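Local structure of exopolygalacturonase (Yersinia enterocolitica, 2UVF) at residues A[170-173]-A[174-177]; A[313-317]-A[318-322]; A[412-415]-A[416-419]. The protein hydrolyses pectin-derived polygalacturonate as a family 28 glycoside hydrolase, probably releasing digalacturonic acid from chain ends in the periplasm. All coordinates share one frame; numbering follows the deposited sequence.

All three contacts are local, each lying within one continuous run of chain, and they follow one another in sequence without touching. Contact 1 starts the helix 173-181, contact 2 ends the helix 307-317, and contact 3 is a turn between strands 405-408 and 421-427. Contacts 1 and 2 approach most closely, about 14 Å between nearest atoms, with centres 28 Å apart; contact 3 has its centre 30 Å from that of contact 2 and 38 Å from that of contact 1. Bound galacturonic acid lies about 10 Å from the side chain of Gln-418 in contact 3 and about 13 Å from that of Met-320 in contact 2.

Contact 1. Residues A[170-173]-A[174-177]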
# COMPACT_ATOMS: atom_id res chain seq x y z
N THR A 170 -18.35 24.33 -13.02
CA THR A 170 -19.08 23.23 -13.63
C THR A 170 -18.74 21.99 -12.80
O THR A 170 -17.58 21.59 -12.72
CB THR A 170 -18.73 23.02 -15.12
OG1 THR A 170 -19.03 24.22 -15.85
CG2 THR A 170 -19.54 21.86 -15.72
N LEU A 171 -19.76 21.44 -12.14
CA LEU A 171 -19.66 20.12 -11.53
C LEU A 171 -19.83 19.08 -12.65
O LEU A 171 -20.84 19.08 -13.37
CB LEU A 171 -20.71 19.95 -10.43
CG LEU A 171 -20.86 18.57 -9.79
CD1 LEU A 171 -19.72 18.26 -8.82
CD2 LEU A 171 -22.22 18.47 -9.10
N ASN A 172 -18.84 18.22 -12.81
CA ASN A 172 -18.76 17.34 -13.97
C ASN A 172 -19.22 15.90 -13.72
O ASN A 172 -19.05 15.06 -14.60
CB ASN A 172 -17.34 17.34 -14.53
CG ASN A 172 -16.94 18.68 -15.12
OD1 ASN A 172 -17.39 19.05 -16.20
ND2 ASN A 172 -16.09 19.40 -14.40
N THR A 173 -19.79 15.62 -12.54
CA THR A 173 -20.23 14.26 -12.17
C THR A 173 -21.02 13.62 -13.30
O THR A 173 -20.77 12.46 -13.64
CB THR A 173 -21.13 14.23 -10.91
OG1 THR A 173 -20.63 15.11 -9.90
CG2 THR A 173 -21.23 12.82 -10.36
N LYS A 174 -21.96 14.39 -13.86
CA LYS A 174 -22.88 13.93 -14.90
C LYS A 174 -22.19 13.69 -16.25
O LYS A 174 -22.42 12.66 -16.88
CB LYS A 174 -24.04 14.93 -15.05
CG LYS A 174 -25.37 14.24 -15.31
CD LYS A 174 -26.54 15.01 -14.67
CE LYS A 174 -27.57 14.05 -14.07
NZ LYS A 174 -27.10 13.46 -12.78
N ALA A 175 -21.36 14.63 -16.67
CA ALA A 175 -20.54 14.48 -17.87
C ALA A 175 -19.65 13.23 -17.79
O ALA A 175 -19.69 12.38 -18.68
CB ALA A 175 -19.70 15.72 -18.09
N ILE A 176 -18.87 13.13 -16.71
CA ILE A 176 -17.95 12.00 -16.49
C ILE A 176 -18.70 10.67 -16.38
O ILE A 176 -18.28 9.67 -16.97
CB ILE A 176 -17.02 12.22 -15.26
CG1 ILE A 176 -16.11 13.43 -15.49
CG2 ILE A 176 -16.17 10.98 -14.98
CD1 ILE A 176 -15.64 14.12 -14.23
N GLN A 177 -19.80 10.67 -15.64
CA GLN A 177 -20.65 9.48 -15.51
C GLN A 177 -21.25 9.08 -16.85
O GLN A 177 -21.28 7.90 -17.18
CB GLN A 177 -21.77 9.71 -14.50
CG GLN A 177 -22.38 8.44 -13.98
CD GLN A 177 -21.44 7.71 -13.06
OE1 GLN A 177 -20.91 6.65 -13.41
NE2 GLN A 177 -21.21 8.28 -11.87
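Ile-176 N donates to Asn-172 O at 2.9 Å in an almost straight bond, 174° at the hydrogen. One residue further on, Gln-177 N repeats the i to i+4 pattern with Thr-173 O, also at 2.9 Å. Residues 170-173 thus run from a non-helical loop into the helix that 174-177 continue. Asn-172 occupies the N-cap position, but its side chain makes no capping bond; its carbonyl takes part in the first turn while its amide is used elsewhere. With CG anti to the carbonyl carbon (chi1 -66°), that amide is held by two partners outside the helix start: OD1 accepts from Ile-165 N and ND2 donates to Lys-197 O. Together they would fix the rotation of the buried amide, and the ND2 bond ties the residue to strand 194-202. The helix 173-181 lies at the early end of the right-handed parallel beta-helix characteristic of family 28 enzymes. Asn-172 and Ile-176 meet through their aliphatic atoms, CD1 of Ile-176 alongside CB of Asn-172 at 3.7 Å. The same methyl lies 3.6 Å from Asn-172 O, and CG1 of Ile-176 is 3.5 Å from that oxygen, so the aliphatic branch runs past the carbonyl. Beyond the segments, Ile-176 also touches Ser-198 and Leu-201 of strand 194-202. Ala-175 sets its methyl CB 3.6 Å from Asn-172 O. Thr-173 places OG1 beside its own backbone N, from where the hydroxyl hydrogen-bonds with Gly-199 N, a second polar tie between the start of the helix and strand 194-202.

Contact 2. Residues A[313-317]-A[318-322]; sequences EKAVS and DGMDL
This is a helix-end contact at the protein surface, where the last turn of helix 307-317 meets the link leading into helix 322-328. Met-320 N donates to Ala-315 O at 3.2 Å, closing the turn, and Gly-319 N makes a weak bond to Val-316 O. Gly-319 takes phi 125°, a positive value that suits glycine. Two donors grip Lys-314 O from the same face of its plane: Asp-318 N at 3.2 Å and Ser-317 OG at 3.0 Å. The serine hydroxyl reaches back because chi1 of 59° puts OG between its backbone N and carbonyl carbon. Asp-318 turns its carboxylate back over the same turn, bringing CG within 3.1 Å of Lys-314 O; carboxylate and carbonyl are both acceptors, so nothing is bonded there, and it is Asp-318 N that binds the oxygen. The Lys-314 and Asp-318 side chains cross at a slant, with CG of the lysine 4.1 Å from OD2 of the aspartate. Lys-314 NZ and Asp-318 OD2 remain beyond salt-bridge range, although their opposite charges may attract weakly. Apolar contacts accompany the turn. Met-320 sets its sulfur SD 4.3 Å from Ala-315 CB, and CG2 of Val-316 comes equally near CD1 of Leu-322. Val-316 CA also makes a CH...O contact with Met-320 O. Ala-325 of helix 322-328 touches Ala-315, Val-316 and Met-320, joining the two helices across the bend. At the far side of the link, Asp-321 caps the next helix, its OD1 accepting from Asn-324 N. The pairing of a positive-phi glycine with bonds back from Gly-319 and Met-320 is a Schellman motif, followed here at once by a side-chain N-cap.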
# COMPACT_ATOMS: atom_id res chain seq x y z
N GLU A 313 -20.13 17.99 9.58
CA GLU A 313 -21.23 18.90 9.93
C GLU A 313 -22.63 18.37 9.48
O GLU A 313 -23.58 18.44 10.23
CB GLU A 313 -20.95 20.31 9.40
CG GLU A 313 -19.66 20.91 10.04
CD GLU A 313 -19.37 22.35 9.63
OE1 GLU A 313 -20.00 22.84 8.66
OE2 GLU A 313 -18.51 22.98 10.29
N LYS A 314 -22.71 17.81 8.28
CA LYS A 314 -23.95 17.23 7.78
C LYS A 314 -24.39 16.00 8.59
O LYS A 314 -25.56 15.87 8.94
CB LYS A 314 -23.85 16.91 6.29
CG LYS A 314 -25.01 16.07 5.77
CD LYS A 314 -25.27 16.27 4.29
CE LYS A 314 -26.71 15.87 3.96
NZ LYS A 314 -27.71 16.86 4.52
N ALA A 315 -23.45 15.10 8.88
CA ALA A 315 -23.70 13.90 9.67
C ALA A 315 -24.23 14.21 11.08
O ALA A 315 -25.13 13.52 11.57
CB ALA A 315 -22.45 13.06 9.76
N VAL A 316 -23.65 15.23 11.72
CA VAL A 316 -24.02 15.66 13.08
C VAL A 316 -25.44 16.30 13.19
O VAL A 316 -26.17 16.06 14.16
CB VAL A 316 -22.90 16.59 13.66
CG1 VAL A 316 -23.39 17.40 14.87
CG2 VAL A 316 -21.67 15.77 14.05
N SER A 317 -25.83 17.08 12.18
CA SER A 317 -27.15 17.69 12.15
C SER A 317 -28.23 16.64 11.89
O SER A 317 -29.38 16.82 12.28
CB SER A 317 -27.22 18.82 11.13
OG SER A 317 -26.91 18.36 9.83
N ASP A 318 -27.80 15.54 11.27
CA ASP A 318 -28.63 14.36 11.00
C ASP A 318 -28.73 13.38 12.17
O ASP A 318 -29.47 12.40 12.09
CB ASP A 318 -28.09 13.60 9.79
CG ASP A 318 -28.25 14.36 8.51
OD1 ASP A 318 -28.72 15.52 8.54
OD2 ASP A 318 -27.90 13.79 7.46
N GLY A 319 -27.98 13.62 13.23
CA GLY A 319 -28.18 12.89 14.46
C GLY A 319 -26.99 12.16 15.05
O GLY A 319 -27.05 11.79 16.23
N MET A 320 -25.93 11.98 14.27
CA MET A 320 -24.72 11.26 14.72
C MET A 320 -23.99 12.07 15.75
O MET A 320 -24.00 13.29 15.68
CB MET A 320 -23.76 11.04 13.57
CG MET A 320 -24.27 10.18 12.46
SD MET A 320 -22.96 9.24 11.62
CE MET A 320 -24.02 8.37 10.48
N ASP A 321 -23.34 11.42 16.71
CA ASP A 321 -22.38 12.18 17.48
C ASP A 321 -21.15 12.44 16.62
O ASP A 321 -20.98 11.83 15.55
CB ASP A 321 -22.06 11.57 18.87
CG ASP A 321 -21.55 10.13 18.81
OD1 ASP A 321 -20.75 9.78 17.92
OD2 ASP A 321 -21.93 9.34 19.71
N LEU A 322 -20.32 13.38 17.06
CA LEU A 322 -19.07 13.73 16.41
C LEU A 322 -18.15 12.53 16.19
O LEU A 322 -17.67 12.33 15.06
CB LEU A 322 -18.34 14.80 17.22
CG LEU A 322 -17.15 15.53 16.61
CD1 LEU A 322 -17.60 16.23 15.37
CD2 LEU A 322 -16.65 16.54 17.62

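Contact 3. Residues A[412-415]-A[416-419]; sequences GEKA and QEQE
Lys-414 and Glu-417 lie side by side and point the same way, the carboxylate OE1 of Glu-417 meeting the lysine stem at CD, 3.1 Å away. The ammonium itself is less close: Lys-414 NZ stands 4.3 Å from Glu-417 OE1, beyond a salt bridge, though the opposite charges may still favour the pairing. In Glu-417, CG anti to the carbonyl carbon (chi1 -72°) comes to lie 3.3 Å from Lys-414 O, and the extended chain beyond carries the carboxylate on to the lysine stem. Its backbone N donates to that oxygen at 3.2 Å, an i to i+3 bond of the 3-10 turn. Gln-418 runs extended beyond CG, and its nearly eclipsed first torsion (chi1 -13°) carries the amide back to Ala-415. Its NE2 donates to Ala-415 O at 2.9 Å, in the carbonyl plane and on a lone pair, and the same oxygen lies 3.0 Å from Gln-418 CG. A weak hydrogen bond with Tyr-235 OH gives that amide nitrogen a second partner. The turn lies in the loop that leads from strand 405-408, on one face of the beta-helix, to strand 421-427 on another, with Gly-412 and Glu-413 bound through their backbones to Ile-473 and Pro-511.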
# COMPACT_ATOMS: atom_id res chain seq x y z
N GLY A 412 -13.44 -9.63 14.84
CA GLY A 412 -14.28 -10.40 15.76
C GLY A 412 -14.71 -11.75 15.21
O GLY A 412 -14.08 -12.29 14.29
N GLU A 413 -15.81 -12.27 15.76
CA GLU A 413 -16.29 -13.63 15.47
C GLU A 413 -16.89 -13.80 14.09
O GLU A 413 -16.73 -14.85 13.48
CB GLU A 413 -17.29 -14.09 16.55
CG GLU A 413 -17.36 -15.60 16.76
CD GLU A 413 -16.03 -16.23 17.24
OE1 GLU A 413 -15.18 -15.52 17.80
OE2 GLU A 413 -15.85 -17.46 17.08
N LYS A 414 -17.60 -12.78 13.61
CA LYS A 414 -18.27 -12.83 12.30
C LYS A 414 -17.30 -12.74 11.11
O LYS A 414 -17.74 -12.83 9.96
CB LYS A 414 -19.30 -11.71 12.17
CG LYS A 414 -20.37 -11.67 13.24
CD LYS A 414 -21.65 -12.33 12.78
CE LYS A 414 -22.83 -11.91 13.66
NZ LYS A 414 -24.12 -12.35 13.07
N ALA A 415 -16.01 -12.56 11.39
CA ALA A 415 -14.99 -12.24 10.38
C ALA A 415 -14.90 -13.23 9.22
O ALA A 415 -14.83 -12.82 8.05
CB ALA A 415 -13.63 -12.04 11.02
N GLN A 416 -14.91 -14.53 9.53
CA GLN A 416 -14.79 -15.60 8.52
C GLN A 416 -15.96 -15.72 7.50
O GLN A 416 -15.89 -16.54 6.58
CB GLN A 416 -14.43 -16.96 9.17
CG GLN A 416 -15.43 -17.48 10.21
CD GLN A 416 -15.27 -16.83 11.59
OE1 GLN A 416 -14.90 -15.66 11.71
NE2 GLN A 416 -15.57 -17.60 12.65
N GLU A 417 -17.00 -14.91 7.66
CA GLU A 417 -18.01 -14.69 6.59
C GLU A 417 -17.34 -14.21 5.28
O GLU A 417 -17.98 -14.09 4.23
CB GLU A 417 -19.07 -13.67 7.03
CG GLU A 417 -20.07 -14.18 8.09
CD GLU A 417 -21.00 -13.08 8.65
OE1 GLU A 417 -21.51 -13.28 9.78
OE2 GLU A 417 -21.21 -12.05 7.98
N GLN A 418 -16.03 -13.96 5.38
CA GLN A 418 -15.22 -13.34 4.32
C GLN A 418 -13.87 -14.06 4.19
O GLN A 418 -13.38 -14.67 5.14
CB GLN A 418 -15.00 -11.84 4.62
CG GLN A 418 -15.90 -11.25 5.74
CD GLN A 418 -15.36 -9.94 6.32
OE1 GLN A 418 -15.28 -8.93 5.60
NE2 GLN A 418 -15.01 -9.95 7.61
N GLU A 419 -13.31 -13.99 2.99
CA GLU A 419 -11.97 -14.50 2.66
C GLU A 419 -10.88 -14.01 3.59
O GLU A 419 -10.93 -12.89 4.08
CB GLU A 419 -11.59 -13.93 1.31
CG GLU A 419 -11.85 -14.75 0.09
CD GLU A 419 -11.52 -13.92 -1.13
OE1 GLU A 419 -11.60 -14.45 -2.25
OE2 GLU A 419 -11.18 -12.72 -0.95